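Local coordinates for putative dehydratase (Salmonella enterica subsp. enterica serovar Enteritidis, PDB 3TW9), which catalyses, with low activity in vitro, the magnesium-dependent dehydration of D-gluconate to 2-dehydro-3-deoxy-D-gluconate, at residues Q269-E274 with I317-C322; Q174-Q179 with I243-D248; F71-A76 with G109-N114; D45-K50 with G62-T67. One frame throughout, in Å; residues are numbered along the deposited sequence. Where two conformers were deposited one is given.

Contact 1: Q269-E274 with I317-C322; sequences QLFYLE and IDYIRC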
loop_
_atom_site.group_PDB
_atom_site.type_symbol
_atom_site.label_atom_id
_atom_site.label_comp_id
_atom_site.label_asym_id
_atom_site.label_seq_id
_atom_site.Cartn_x
_atom_site.Cartn_y
_atom_site.Cartn_z
ATOM N N GLN C 269 12.203 -21.591 -20.024
ATOM C CA GLN C 269 11.940 -20.164 -19.818
ATOM C C GLN C 269 10.452 -19.863 -19.647
ATOM O O GLN C 269 9.887 -19.056 -20.406
ATOM C CB GLN C 269 12.513 -19.346 -20.990
ATOM C CG GLN C 269 14.010 -19.537 -21.247
ATOM C CD GLN C 269 14.840 -18.411 -20.664
ATOM O OE1 GLN C 269 14.416 -17.746 -19.724
ATOM N NE2 GLN C 269 16.027 -18.187 -21.226
ATOM N N LEU C 270 9.815 -20.528 -18.680
ATOM C CA LEU C 270 8.411 -20.277 -18.383
ATOM C C LEU C 270 8.212 -18.868 -17.850
ATOM O O LEU C 270 9.086 -18.313 -17.187
ATOM C CB LEU C 270 7.868 -21.300 -17.372
ATOM C CG LEU C 270 7.359 -22.619 -17.970
ATOM C CD1 LEU C 270 8.458 -23.400 -18.683
ATOM C CD2 LEU C 270 6.703 -23.482 -16.905
ATOM N N PHE C 271 7.067 -18.285 -18.155
ATOM C CA PHE C 271 6.712 -16.991 -17.583
ATOM C C PHE C 271 6.500 -17.147 -16.070
ATOM O O PHE C 271 6.960 -16.324 -15.280
ATOM C CB PHE C 271 5.453 -16.459 -18.264
ATOM C CG PHE C 271 5.035 -15.098 -17.804
ATOM C CD1 PHE C 271 5.665 -13.965 -18.286
ATOM C CD2 PHE C 271 3.978 -14.949 -16.894
ATOM C CE1 PHE C 271 5.262 -12.684 -17.857
ATOM C CE2 PHE C 271 3.587 -13.682 -16.467
ATOM C CZ PHE C 271 4.210 -12.560 -16.951
ATOM N N TYR C 272 5.788 -18.209 -15.701
ATOM C CA TYR C 272 5.827 -18.700 -14.335
ATOM C C TYR C 272 5.419 -20.157 -14.161
ATOM O O TYR C 272 4.691 -20.721 -14.984
ATOM C CB TYR C 272 5.122 -17.744 -13.356
ATOM C CG TYR C 272 3.638 -17.490 -13.432
ATOM C CD1 TYR C 272 2.685 -18.534 -13.338
ATOM C CD2 TYR C 272 3.174 -16.166 -13.473
ATOM C CE1 TYR C 272 1.291 -18.230 -13.307
ATOM C CE2 TYR C 272 1.836 -15.872 -13.463
ATOM C CZ TYR C 272 0.896 -16.885 -13.390
ATOM O OH TYR C 272 -0.445 -16.499 -13.353
ATOM N N LEU C 273 5.919 -20.748 -13.073
ATOM C CA LEU C 273 5.485 -22.070 -12.606
ATOM C C LEU C 273 4.648 -21.811 -11.364
ATOM O O LEU C 273 5.120 -21.165 -10.424
ATOM C CB LEU C 273 6.689 -22.923 -12.229
ATOM C CG LEU C 273 6.431 -24.377 -11.780
ATOM C CD1 LEU C 273 5.856 -25.201 -12.949
ATOM C CD2 LEU C 273 7.710 -25.013 -11.315
ATOM N N GLU C 274 3.412 -22.299 -11.388
ATOM C CA GLU C 274 2.374 -21.897 -10.449
ATOM C C GLU C 274 2.047 -22.953 -9.401
ATOM O O GLU C 274 1.976 -24.152 -9.699
ATOM C CB GLU C 274 1.097 -21.532 -11.214
ATOM C CG GLU C 274 -0.004 -21.034 -10.299
ATOM C CD GLU C 274 -1.295 -20.873 -11.001
ATOM O OE1 GLU C 274 -1.284 -20.992 -12.230
ATOM O OE2 GLU C 274 -2.308 -20.598 -10.313
ATOM N N ILE C 317 8.745 -15.705 -3.936
ATOM C CA ILE C 317 7.918 -15.833 -5.135
ATOM C C ILE C 317 8.114 -14.583 -5.990
ATOM O O ILE C 317 8.588 -13.567 -5.494
ATOM C CB ILE C 317 6.392 -15.959 -4.817
ATOM C CG1 ILE C 317 5.890 -14.738 -4.058
ATOM C CG2 ILE C 317 6.094 -17.219 -4.017
ATOM C CD1 ILE C 317 4.363 -14.728 -3.790
ATOM N N ASP C 318 7.697 -14.677 -7.255
ATOM C CA ASP C 318 7.807 -13.587 -8.208
ATOM C C ASP C 318 6.432 -13.028 -8.631
ATOM O O ASP C 318 6.350 -11.911 -9.120
ATOM C CB ASP C 318 8.500 -14.134 -9.436
ATOM C CG ASP C 318 9.817 -14.753 -9.094
ATOM O OD1 ASP C 318 10.689 -13.980 -8.595
ATOM O OD2 ASP C 318 9.938 -15.970 -9.269
ATOM N N TYR C 319 5.375 -13.797 -8.401
ATOM C CA TYR C 319 3.993 -13.377 -8.672
ATOM C C TYR C 319 3.071 -13.797 -7.546
ATOM O O TYR C 319 3.128 -14.950 -7.101
ATOM C CB TYR C 319 3.442 -13.985 -9.992
ATOM C CG TYR C 319 4.237 -13.605 -11.170
ATOM C CD1 TYR C 319 3.868 -12.468 -11.929
ATOM C CD2 TYR C 319 5.350 -14.367 -11.578
ATOM C CE1 TYR C 319 4.600 -12.109 -13.039
ATOM C CE2 TYR C 319 6.102 -13.986 -12.699
ATOM C CZ TYR C 319 5.708 -12.862 -13.415
ATOM O OH TYR C 319 6.429 -12.475 -14.528
ATOM N N ILE C 320 2.179 -12.888 -7.154
ATOM C CA ILE C 320 1.110 -13.208 -6.174
ATOM C C ILE C 320 -0.244 -13.471 -6.892
ATOM O O ILE C 320 -0.639 -12.691 -7.738
ATOM C CB ILE C 320 1.054 -12.129 -5.038
ATOM C CG1 ILE C 320 0.123 -12.524 -3.867
ATOM C CG2 ILE C 320 0.809 -10.709 -5.529
ATOM C CD1 ILE C 320 0.585 -13.763 -3.102
ATOM N N ARG C 321 -0.903 -14.570 -6.530
ATOM C CA ARG C 321 -2.017 -15.149 -7.304
ATOM C C ARG C 321 -3.345 -15.102 -6.584
ATOM O O ARG C 321 -4.248 -15.832 -6.958
ATOM C CB ARG C 321 -1.692 -16.621 -7.635
ATOM C CG ARG C 321 -0.514 -16.850 -8.631
ATOM C CD ARG C 321 -1.002 -16.683 -10.069
ATOM N NE ARG C 321 -1.980 -17.709 -10.432
ATOM C CZ ARG C 321 -3.100 -17.536 -11.158
ATOM N NH1 ARG C 321 -3.492 -16.335 -11.598
ATOM N NH2 ARG C 321 -3.845 -18.609 -11.435
ATOM N N CYS C 322 -3.486 -14.266 -5.554
ATOM C CA CYS C 322 -4.701 -14.359 -4.711
ATOM C C CYS C 322 -5.966 -14.109 -5.511
ATOM O O CYS C 322 -5.980 -13.365 -6.510
ATOM C CB CYS C 322 -4.644 -13.403 -3.521
ATOM S SG CYS C 322 -3.207 -13.757 -2.464
HETATM O O HOH W 1 8.432 -14.149 -15.267
#

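Contact 2: Q174-Q179 with I243-D248; sequences QYVRCQ and IEFIHD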
loop_
_atom_site.group_PDB
_atom_site.type_symbol
_atom_site.label_atom_id
_atom_site.label_comp_id
_atom_site.label_asym_id
_atom_site.label_seq_id
_atom_site.Cartn_x
_atom_site.Cartn_y
_atom_site.Cartn_z
ATOM N N GLN C 174 -0.710 -13.738 -26.150
ATOM C CA GLN C 174 0.747 -13.726 -26.166
ATOM C C GLN C 174 1.312 -14.481 -24.964
ATOM O O GLN C 174 2.525 -14.559 -24.787
ATOM C CB GLN C 174 1.245 -12.285 -26.207
ATOM C CG GLN C 174 0.815 -11.604 -27.500
ATOM C CD GLN C 174 1.514 -10.294 -27.726
ATOM O OE1 GLN C 174 2.510 -10.241 -28.451
ATOM N NE2 GLN C 174 1.046 -9.247 -27.071
ATOM N N TYR C 175 0.398 -15.038 -24.176
ATOM C CA TYR C 175 0.721 -15.774 -22.950
ATOM C C TYR C 175 -0.332 -16.872 -22.824
ATOM O O TYR C 175 -1.522 -16.589 -22.918
ATOM C CB TYR C 175 0.592 -14.883 -21.706
ATOM C CG TYR C 175 1.341 -13.569 -21.665
ATOM C CD1 TYR C 175 2.461 -13.404 -20.830
ATOM C CD2 TYR C 175 0.878 -12.461 -22.380
ATOM C CE1 TYR C 175 3.137 -12.169 -20.784
ATOM C CE2 TYR C 175 1.520 -11.255 -22.343
ATOM C CZ TYR C 175 2.641 -11.105 -21.549
ATOM O OH TYR C 175 3.227 -9.870 -21.539
ATOM N N VAL C 176 0.085 -18.116 -22.591
ATOM C CA VAL C 176 -0.869 -19.242 -22.471
ATOM C C VAL C 176 -0.489 -20.197 -21.364
ATOM O O VAL C 176 0.679 -20.475 -21.182
ATOM C CB VAL C 176 -0.962 -20.115 -23.774
ATOM C CG1 VAL C 176 -1.801 -19.406 -24.840
ATOM C CG2 VAL C 176 0.420 -20.436 -24.318
ATOM N N ARG C 177 -1.493 -20.717 -20.665
ATOM C CA ARG C 177 -1.264 -21.813 -19.730
ATOM C C ARG C 177 -1.271 -23.117 -20.490
ATOM O O ARG C 177 -2.200 -23.359 -21.263
ATOM C CB ARG C 177 -2.368 -21.865 -18.698
ATOM C CG ARG C 177 -2.080 -22.917 -17.599
ATOM C CD ARG C 177 -3.177 -22.944 -16.566
ATOM N NE ARG C 177 -4.225 -23.889 -16.941
ATOM C CZ ARG C 177 -5.094 -24.417 -16.087
ATOM N NH1 ARG C 177 -5.048 -24.077 -14.800
ATOM N NH2 ARG C 177 -6.009 -25.281 -16.524
ATOM N N CYS C 178 -0.252 -23.943 -20.248
ATOM C CA CYS C 178 -0.069 -25.226 -20.929
ATOM C C CYS C 178 0.004 -26.333 -19.907
ATOM O O CYS C 178 0.871 -26.318 -19.024
ATOM C CB CYS C 178 1.228 -25.237 -21.734
ATOM S SG CYS C 178 1.383 -23.832 -22.841
ATOM N N GLN C 179 -0.923 -27.277 -20.026
ATOM C CA GLN C 179 -0.987 -28.448 -19.149
ATOM C C GLN C 179 -0.958 -29.737 -19.981
ATOM O O GLN C 179 -1.154 -29.709 -21.211
ATOM C CB GLN C 179 -2.248 -28.408 -18.268
ATOM C CG GLN C 179 -2.504 -27.086 -17.464
ATOM C CD GLN C 179 -1.487 -26.809 -16.348
ATOM O OE1 GLN C 179 -0.968 -25.704 -16.253
ATOM N NE2 GLN C 179 -1.214 -27.801 -15.509
ATOM N N ILE C 243 6.436 -17.027 -27.615
ATOM C CA ILE C 243 5.208 -17.258 -26.839
ATOM C C ILE C 243 5.555 -17.466 -25.354
ATOM O O ILE C 243 6.498 -18.167 -25.031
ATOM C CB ILE C 243 4.385 -18.455 -27.411
ATOM C CG1 ILE C 243 3.074 -18.680 -26.641
ATOM C CG2 ILE C 243 5.213 -19.742 -27.494
ATOM C CD1 ILE C 243 2.093 -17.525 -26.762
ATOM N N GLU C 244 4.798 -16.818 -24.477
ATOM C CA GLU C 244 4.971 -17.011 -23.038
ATOM C C GLU C 244 4.120 -18.182 -22.537
ATOM O O GLU C 244 2.920 -18.275 -22.845
ATOM C CB GLU C 244 4.638 -15.732 -22.260
ATOM C CG GLU C 244 5.510 -14.512 -22.565
ATOM C CD GLU C 244 6.955 -14.612 -22.055
ATOM O OE1 GLU C 244 7.260 -15.454 -21.188
ATOM O OE2 GLU C 244 7.799 -13.842 -22.544
ATOM N N PHE C 245 4.757 -19.068 -21.767
ATOM C CA PHE C 245 4.126 -20.273 -21.218
ATOM C C PHE C 245 3.994 -20.197 -19.710
ATOM O O PHE C 245 4.931 -19.787 -19.021
ATOM C CB PHE C 245 4.972 -21.513 -21.506
ATOM C CG PHE C 245 4.968 -21.963 -22.941
ATOM C CD1 PHE C 245 3.938 -21.593 -23.813
ATOM C CD2 PHE C 245 5.965 -22.818 -23.399
ATOM C CE1 PHE C 245 3.932 -22.037 -25.128
ATOM C CE2 PHE C 245 5.969 -23.267 -24.731
ATOM C CZ PHE C 245 4.934 -22.867 -25.584
ATOM N N ILE C 246 2.810 -20.557 -19.232
ATOM C CA ILE C 246 2.548 -20.769 -17.807
ATOM C C ILE C 246 2.206 -22.232 -17.560
ATOM O O ILE C 246 1.513 -22.860 -18.351
ATOM C CB ILE C 246 1.416 -19.829 -17.339
ATOM C CG1 ILE C 246 2.009 -18.434 -17.153
ATOM C CG2 ILE C 246 0.686 -20.347 -16.050
ATOM C CD1 ILE C 246 1.039 -17.400 -17.176
ATOM N N HIS C 247 2.720 -22.791 -16.469
ATOM C CA HIS C 247 2.338 -24.132 -16.084
ATOM C C HIS C 247 1.927 -24.122 -14.631
ATOM O O HIS C 247 2.648 -23.588 -13.792
ATOM C CB HIS C 247 3.472 -25.154 -16.296
ATOM C CG HIS C 247 3.061 -26.549 -15.939
ATOM N ND1 HIS C 247 2.170 -27.269 -16.707
ATOM C CD2 HIS C 247 3.329 -27.315 -14.853
ATOM C CE1 HIS C 247 1.955 -28.447 -16.143
ATOM N NE2 HIS C 247 2.639 -28.496 -15.011
ATOM N N ASP C 248 0.795 -24.747 -14.346
ATOM C CA ASP C 248 0.260 -24.824 -12.987
ATOM C C ASP C 248 0.490 -26.213 -12.392
ATOM O O ASP C 248 -0.112 -27.208 -12.808
ATOM C CB ASP C 248 -1.255 -24.485 -13.054
ATOM C CG ASP C 248 -1.880 -24.217 -11.702
ATOM O OD1 ASP C 248 -1.169 -24.279 -10.681
ATOM O OD2 ASP C 248 -3.101 -23.920 -11.659
#

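Contact 3: F71-A76 with G109-N114; sequences FAVKSA and GPIMNN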
loop_
_atom_site.group_PDB
_atom_site.type_symbol
_atom_site.label_atom_id
_atom_site.label_comp_id
_atom_site.label_asym_id
_atom_site.label_seq_id
_atom_site.Cartn_x
_atom_site.Cartn_y
_atom_site.Cartn_z
ATOM N N PHE C 71 -23.696 -20.810 -0.570
ATOM C CA PHE C 71 -24.855 -20.615 0.319
ATOM C C PHE C 71 -24.422 -20.176 1.708
ATOM O O PHE C 71 -25.110 -19.395 2.343
ATOM C CB PHE C 71 -25.753 -21.864 0.389
ATOM C CG PHE C 71 -26.376 -22.234 -0.919
ATOM C CD1 PHE C 71 -27.226 -21.339 -1.567
ATOM C CD2 PHE C 71 -26.168 -23.486 -1.471
ATOM C CE1 PHE C 71 -27.834 -21.677 -2.782
ATOM C CE2 PHE C 71 -26.773 -23.838 -2.680
ATOM C CZ PHE C 71 -27.600 -22.930 -3.335
ATOM N N ALA C 72 -23.255 -20.652 2.150
ATOM C CA ALA C 72 -22.676 -20.210 3.421
ATOM C C ALA C 72 -22.182 -18.752 3.382
ATOM O O ALA C 72 -22.314 -18.009 4.373
ATOM C CB ALA C 72 -21.564 -21.188 3.886
ATOM N N VAL C 73 -21.640 -18.346 2.234
ATOM C CA VAL C 73 -21.320 -16.939 1.979
ATOM C C VAL C 73 -22.570 -16.040 2.080
ATOM O O VAL C 73 -22.540 -15.008 2.749
ATOM C CB VAL C 73 -20.608 -16.768 0.625
ATOM C CG1 VAL C 73 -20.401 -15.261 0.302
ATOM C CG2 VAL C 73 -19.260 -17.514 0.648
ATOM N N LYS C 74 -23.658 -16.451 1.428
ATOM C CA LYS C 74 -24.948 -15.737 1.545
ATOM C C LYS C 74 -25.417 -15.642 2.984
ATOM O O LYS C 74 -25.782 -14.561 3.436
ATOM C CB LYS C 74 -26.023 -16.405 0.684
ATOM C CG LYS C 74 -27.426 -15.777 0.871
ATOM C CD LYS C 74 -28.473 -16.448 -0.017
ATOM C CE LYS C 74 -29.834 -15.755 0.111
ATOM N NZ LYS C 74 -29.789 -14.328 -0.351
ATOM N N SER C 75 -25.360 -16.774 3.705
ATOM C CA SER C 75 -25.751 -16.797 5.122
ATOM C C SER C 75 -24.937 -15.776 5.928
ATOM O O SER C 75 -25.502 -14.967 6.664
ATOM C CB SER C 75 -25.667 -18.226 5.715
ATOM O OG SER C 75 -26.022 -18.210 7.097
ATOM N N ALA C 76 -23.611 -15.778 5.742
ATOM C CA ALA C 76 -22.745 -14.851 6.444
ATOM C C ALA C 76 -23.078 -13.378 6.175
ATOM O O ALA C 76 -23.159 -12.586 7.119
ATOM C CB ALA C 76 -21.270 -15.153 6.153
ATOM N N GLY C 109 -10.586 -16.303 6.753
ATOM C CA GLY C 109 -11.010 -17.552 6.110
ATOM C C GLY C 109 -11.771 -17.283 4.836
ATOM O O GLY C 109 -12.167 -16.136 4.619
ATOM N N PRO C 110 -11.968 -18.311 4.006
ATOM C CA PRO C 110 -12.531 -18.047 2.650
ATOM C C PRO C 110 -13.989 -17.586 2.683
ATOM O O PRO C 110 -14.391 -16.716 1.893
ATOM C CB PRO C 110 -12.337 -19.376 1.915
ATOM C CG PRO C 110 -12.249 -20.450 3.009
ATOM C CD PRO C 110 -11.615 -19.734 4.225
ATOM N N ILE C 111 -14.775 -18.107 3.630
ATOM C CA ILE C 111 -16.155 -17.646 3.731
ATOM C C ILE C 111 -16.230 -16.228 4.330
ATOM O O ILE C 111 -16.859 -15.318 3.750
ATOM C CB ILE C 111 -17.089 -18.653 4.459
ATOM C CG1 ILE C 111 -17.147 -20.007 3.752
ATOM C CG2 ILE C 111 -18.535 -18.060 4.532
ATOM C CD1 ILE C 111 -17.856 -21.085 4.620
ATOM N N MET C 112 -15.532 -16.016 5.445
ATOM C CA MET C 112 -15.424 -14.694 6.076
ATOM C C MET C 112 -14.908 -13.615 5.122
ATOM O O MET C 112 -15.463 -12.546 5.046
ATOM C CB MET C 112 -14.493 -14.745 7.312
ATOM C CG MET C 112 -14.881 -15.788 8.371
ATOM S SD MET C 112 -16.447 -15.348 9.186
ATOM C CE MET C 112 -16.014 -13.924 10.146
ATOM N N ASN C 113 -13.822 -13.909 4.415
ATOM C CA ASN C 113 -13.202 -12.907 3.546
ATOM C C ASN C 113 -14.126 -12.547 2.367
ATOM O O ASN C 113 -14.152 -11.385 1.925
ATOM C CB ASN C 113 -11.875 -13.405 3.011
ATOM C CG ASN C 113 -10.788 -13.608 4.116
ATOM O OD1 ASN C 113 -11.001 -13.336 5.298
ATOM N ND2 ASN C 113 -9.638 -14.119 3.712
ATOM N N ASN C 114 -14.850 -13.550 1.848
ATOM C CA ASN C 114 -15.757 -13.315 0.699
ATOM C C ASN C 114 -16.953 -12.440 1.072
ATOM O O ASN C 114 -17.344 -11.551 0.313
ATOM C CB ASN C 114 -16.178 -14.634 0.037
ATOM C CG ASN C 114 -15.204 -15.076 -1.044
ATOM O OD1 ASN C 114 -14.324 -15.919 -0.823
ATOM N ND2 ASN C 114 -15.339 -14.494 -2.214
#

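Contact 4: D45-K50 with G62-T67; sequences DLAVVK and GCATFT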
loop_
_atom_site.group_PDB
_atom_site.type_symbol
_atom_site.label_atom_id
_atom_site.label_comp_id
_atom_site.label_asym_id
_atom_site.label_seq_id
_atom_site.Cartn_x
_atom_site.Cartn_y
_atom_site.Cartn_z
ATOM N N ASP C 45 -21.783 -21.261 -9.720
ATOM C CA ASP C 45 -22.445 -20.430 -8.698
ATOM C C ASP C 45 -21.646 -19.163 -8.369
ATOM O O ASP C 45 -20.454 -19.237 -8.072
ATOM C CB ASP C 45 -22.652 -21.235 -7.402
ATOM C CG ASP C 45 -23.693 -22.343 -7.546
ATOM O OD1 ASP C 45 -24.347 -22.469 -8.611
ATOM O OD2 ASP C 45 -23.860 -23.085 -6.570
ATOM N N LEU C 46 -22.317 -18.018 -8.436
ATOM C CA LEU C 46 -21.733 -16.715 -8.118
ATOM C C LEU C 46 -22.504 -16.034 -6.988
ATOM O O LEU C 46 -23.721 -16.239 -6.842
ATOM C CB LEU C 46 -21.742 -15.788 -9.342
ATOM C CG LEU C 46 -21.242 -16.300 -10.690
ATOM C CD1 LEU C 46 -21.494 -15.257 -11.796
ATOM C CD2 LEU C 46 -19.741 -16.734 -10.637
ATOM N N ALA C 47 -21.792 -15.237 -6.188
ATOM C CA ALA C 47 -22.433 -14.340 -5.221
ATOM C C ALA C 47 -21.998 -12.927 -5.493
ATOM O O ALA C 47 -20.811 -12.617 -5.573
ATOM C CB ALA C 47 -22.092 -14.710 -3.778
ATOM N N VAL C 48 -22.985 -12.066 -5.656
ATOM C CA VAL C 48 -22.761 -10.663 -5.864
ATOM C C VAL C 48 -23.542 -9.919 -4.792
ATOM O O VAL C 48 -24.740 -10.147 -4.610
ATOM C CB VAL C 48 -23.239 -10.210 -7.279
ATOM C CG1 VAL C 48 -23.223 -8.686 -7.390
ATOM C CG2 VAL C 48 -22.375 -10.843 -8.342
ATOM N N VAL C 49 -22.846 -9.046 -4.073
ATOM C CA VAL C 49 -23.470 -8.147 -3.102
ATOM C C VAL C 49 -23.880 -6.842 -3.759
ATOM O O VAL C 49 -23.065 -6.222 -4.437
ATOM C CB VAL C 49 -22.487 -7.842 -1.901
ATOM C CG1 VAL C 49 -22.966 -6.677 -1.012
ATOM C CG2 VAL C 49 -22.317 -9.077 -1.039
ATOM N N LYS C 50 -25.132 -6.422 -3.515
ATOM C CA LYS C 50 -25.600 -5.081 -3.899
ATOM C C LYS C 50 -25.863 -4.264 -2.663
ATOM O O LYS C 50 -26.648 -4.672 -1.794
ATOM C CB LYS C 50 -26.865 -5.164 -4.750
ATOM C CG LYS C 50 -27.414 -3.808 -5.229
ATOM C CD LYS C 50 -28.465 -4.054 -6.278
ATOM C CE LYS C 50 -28.954 -2.790 -6.919
ATOM N NZ LYS C 50 -29.853 -3.184 -8.046
ATOM N N GLY C 62 -20.389 -5.777 -5.515
ATOM C CA GLY C 62 -19.156 -6.431 -5.120
ATOM C C GLY C 62 -19.226 -7.929 -5.328
ATOM O O GLY C 62 -20.299 -8.512 -5.312
ATOM N N CYS C 63 -18.074 -8.549 -5.555
ATOM C CA CYS C 63 -18.024 -9.980 -5.716
ATOM C C CYS C 63 -17.777 -10.661 -4.379
ATOM O O CYS C 63 -16.852 -10.272 -3.638
ATOM C CB CYS C 63 -16.949 -10.409 -6.724
ATOM S SG CYS C 63 -17.073 -12.123 -7.272
ATOM N N ALA C 64 -18.571 -11.711 -4.125
ATOM C CA ALA C 64 -18.402 -12.592 -2.966
ATOM C C ALA C 64 -18.294 -14.050 -3.365
ATOM O O ALA C 64 -18.710 -14.937 -2.611
ATOM C CB ALA C 64 -19.584 -12.378 -1.955
ATOM N N THR C 65 -17.740 -14.317 -4.552
ATOM C CA THR C 65 -17.772 -15.650 -5.110
ATOM C C THR C 65 -16.662 -16.570 -4.580
ATOM O O THR C 65 -15.512 -16.522 -5.067
ATOM C CB THR C 65 -17.777 -15.575 -6.661
ATOM O OG1 THR C 65 -18.845 -14.686 -7.082
ATOM C CG2 THR C 65 -17.939 -16.955 -7.306
ATOM N N PHE C 66 -17.024 -17.336 -3.548
ATOM C CA PHE C 66 -16.381 -18.596 -3.196
ATOM C C PHE C 66 -17.424 -19.619 -3.633
ATOM O O PHE C 66 -18.340 -19.958 -2.883
ATOM C CB PHE C 66 -16.108 -18.620 -1.674
ATOM C CG PHE C 66 -15.631 -19.943 -1.111
ATOM C CD1 PHE C 66 -15.137 -20.971 -1.913
ATOM C CD2 PHE C 66 -15.639 -20.132 0.271
ATOM C CE1 PHE C 66 -14.690 -22.166 -1.368
ATOM C CE2 PHE C 66 -15.180 -21.333 0.835
ATOM C CZ PHE C 66 -14.713 -22.356 0.009
ATOM N N THR C 67 -17.263 -20.115 -4.859
ATOM C CA THR C 67 -18.319 -20.912 -5.514
ATOM C C THR C 67 -18.721 -22.189 -4.756
ATOM O O THR C 67 -19.921 -22.497 -4.637
ATOM C CB THR C 67 -17.974 -21.228 -7.003
ATOM O OG1 THR C 67 -19.145 -21.690 -7.685
ATOM C CG2 THR C 67 -16.916 -22.320 -7.131
HETATM O O HOH W 2 -22.219 -23.747 -4.218
HETATM O O HOH W 3 -20.693 -23.875 -9.086
#

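Contact 1: Q269-E274 with I317-C322
Tyr319 lays its ring against two aromatic side chains of 269-274, closing an aromatic cluster inside the barrel of the enolase-type C-terminal domain. Tyr272 brings CD2 over one face of the Tyr319 ring, 3.4 Å from Tyr319 CD2, with the two planes inclined at 52°. At the other end of Tyr319, its OH sits over a face of Phe271, 3.3 Å from Phe271 CZ. That hydroxyl also meets a water that donates to Phe271 O, and it is hydrogen-bonded to Arg346. Tyr272 OH, bonded to Tyr150, lies over one face of the Arg321 guanidinium and 3.3 Å from the adjoining Arg321 CD. Bends at chi2 (-82°) and chi3 fold Arg321 back, turning the guanidinium edge to Glu274: NH2 lies 2.8 Å from Glu274 OE2, and NE adds a weak bond to the same oxygen. The carboxylate stands almost perpendicular to the guanidinium, at 87°. Arg321, which also bridges to Glu377, joins the magnesium ligand Glu274 to the substrate-binding residues, and its charge probably eases the crowding of the Glu274 and Glu300 carboxylates.

Contact 2: Q174-Q179 with I243-D248
Parallel strands 175-177 and 244-248 lie side by side in the barrel sheet of the enolase-type domain, in register from Tyr175 beside Glu244 to Arg177 beside Ile246. Four backbone hydrogen bonds join the segments. The tight side faces helices 158-171 and 221-239. Here Val176 CG2 reaches the edge of the Phe245 ring, 3.7 Å from CD1, and Cys178 SG comes obliquely to the same ring, 3.5 Å from Phe245 CD1. The contact is looser at its N-terminal end, where the side chain of exposed Gln174 leads away and the bond from Glu244 N to Gln174 O is the longest of the four, at 3.2 Å; next to it, partly exposed Tyr175 and Glu244 run alongside each other. At the C-terminal ends of the strands, side chains take over the pairing. His247 ND1 donates to Cys178 O at 2.8 Å within its ring plane, while NE2 is held by Tyr224. A bend at chi2 (-68°) brings the Gln179 amide back beside the backbone of Asp248, a residue that binds magnesium, its plane within 8° of the His247 ring. The amide grips that backbone twice: OE1 takes Asp248 N on a lone pair at 2.8 Å, and NE2 donates to Asp248 O at 3.0 Å.

Contact 3: F71-A76 with G109-N114
With chi1 at -60°, Ile111 carries CG1 opposite its carbonyl carbon and CG2 opposite its backbone N, spreading the two branches over different parts of helix 70-85. This is a helix-helix contact of the N-terminal domain of the mandelate racemase/muconate lactonizing enzyme family, between helix 70-85 and the first turn of helix 110-131. The axes of the two short helical segments pass 9.0 Å apart at a signed crossing angle of -53°. An extended chi2 (169°) carries Ile111 CD1 onto the methyl of Ala72, 3.8 Å from Ala72 CB. The other branch lies against the backbone: Ile111 CG2 is 3.9 Å from Val73 N and also close to Ala72 O. It meets Val73 CG2 at 4.0 Å and, more loosely, Ala76 CB one turn further on. The alanines at 72 and 76 thus present only methyl groups to the isoleucine. On the more buried flank, Val73 CG2 faces the CB of Asn114. No hydrogen bond links the segments, so the helices meet here through apolar contact. Phe66 touches Pro110, Ile111 and Asn114 from the loop that precedes helix 70-85, while Val73 also touches Ala64. Gly109 is the N-cap of helix 110-131. The first turn of that helix is closed by its carbonyl, with Asn113 N lying 2.8 Å from Gly109 O.

Contact 4: D45-K50 with G62-T67
Thr65 turns its side chain toward 45-50 where regular strand pairing gives way to side-chain bonding. Its CB lies near Ala47 N. From there OG1, opposite the carbonyl carbon of Thr65 (chi1 -52°), accepts a hydrogen bond from Ala47 N at 3.1 Å, replacing a backbone acceptor. The methyl CG2 takes another direction, 3.5 Å from Asp45 O and 3.8 Å from Leu46 CD2. Thr67 plays the opposite part: its OG1 donates in the carbonyl plane to a lone pair of Asp45 O at 2.8 Å. Two waters reinforce this end, one linking Asp45 OD2 to Thr67 O and the other Asp45 N to Thr67 OG1; the Asp45 carboxylate is also held by the backbone of Glu423 and Gly424. Toward the hairpin turn the pairing is regular: Val49 and Gly62 exchange two backbone bonds, each 2.9 Å between N and O, and Val48 and Cys63 form a non-hydrogen-bonded pair. Beyond them Ala64 N still donates to Ala47 O, and Ala47 CB packs 3.9 Å from Ala64 CB. The arrangement is the beta hairpin of strands 46-53 and 59-63 in the three-stranded antiparallel sheet of the family's N-terminal domain; its irregular end, held by threonines and waters, leads from Thr67 to the substrate-binding Gln68.

Contacts 1 and 2 belong to the barrel sheet of the C-terminal domain and share an interface: strands 244-248 and 272-274 are neighbours, joined by probable backbone hydrogen bonds such as Glu274 N to His247 O. Contact 2 is a direct strand pair, whereas contact 1 bridges strands separated by 296-298, chiefly through side chains, with one water bridging from the Phe271 carbonyl. Contacts 3 and 4 lie on the opposite side of the chain's centre, in the N-terminal domain, where helices 70-85 and 110-131 pack on 62-67. Contacts 1 and 4 are buried, contacts 2 and 3 partly so. Apolar contact 3 contrasts with the charged, magnesium-binding end of the barrel contacts and with the threonine and water bonding of contact 4.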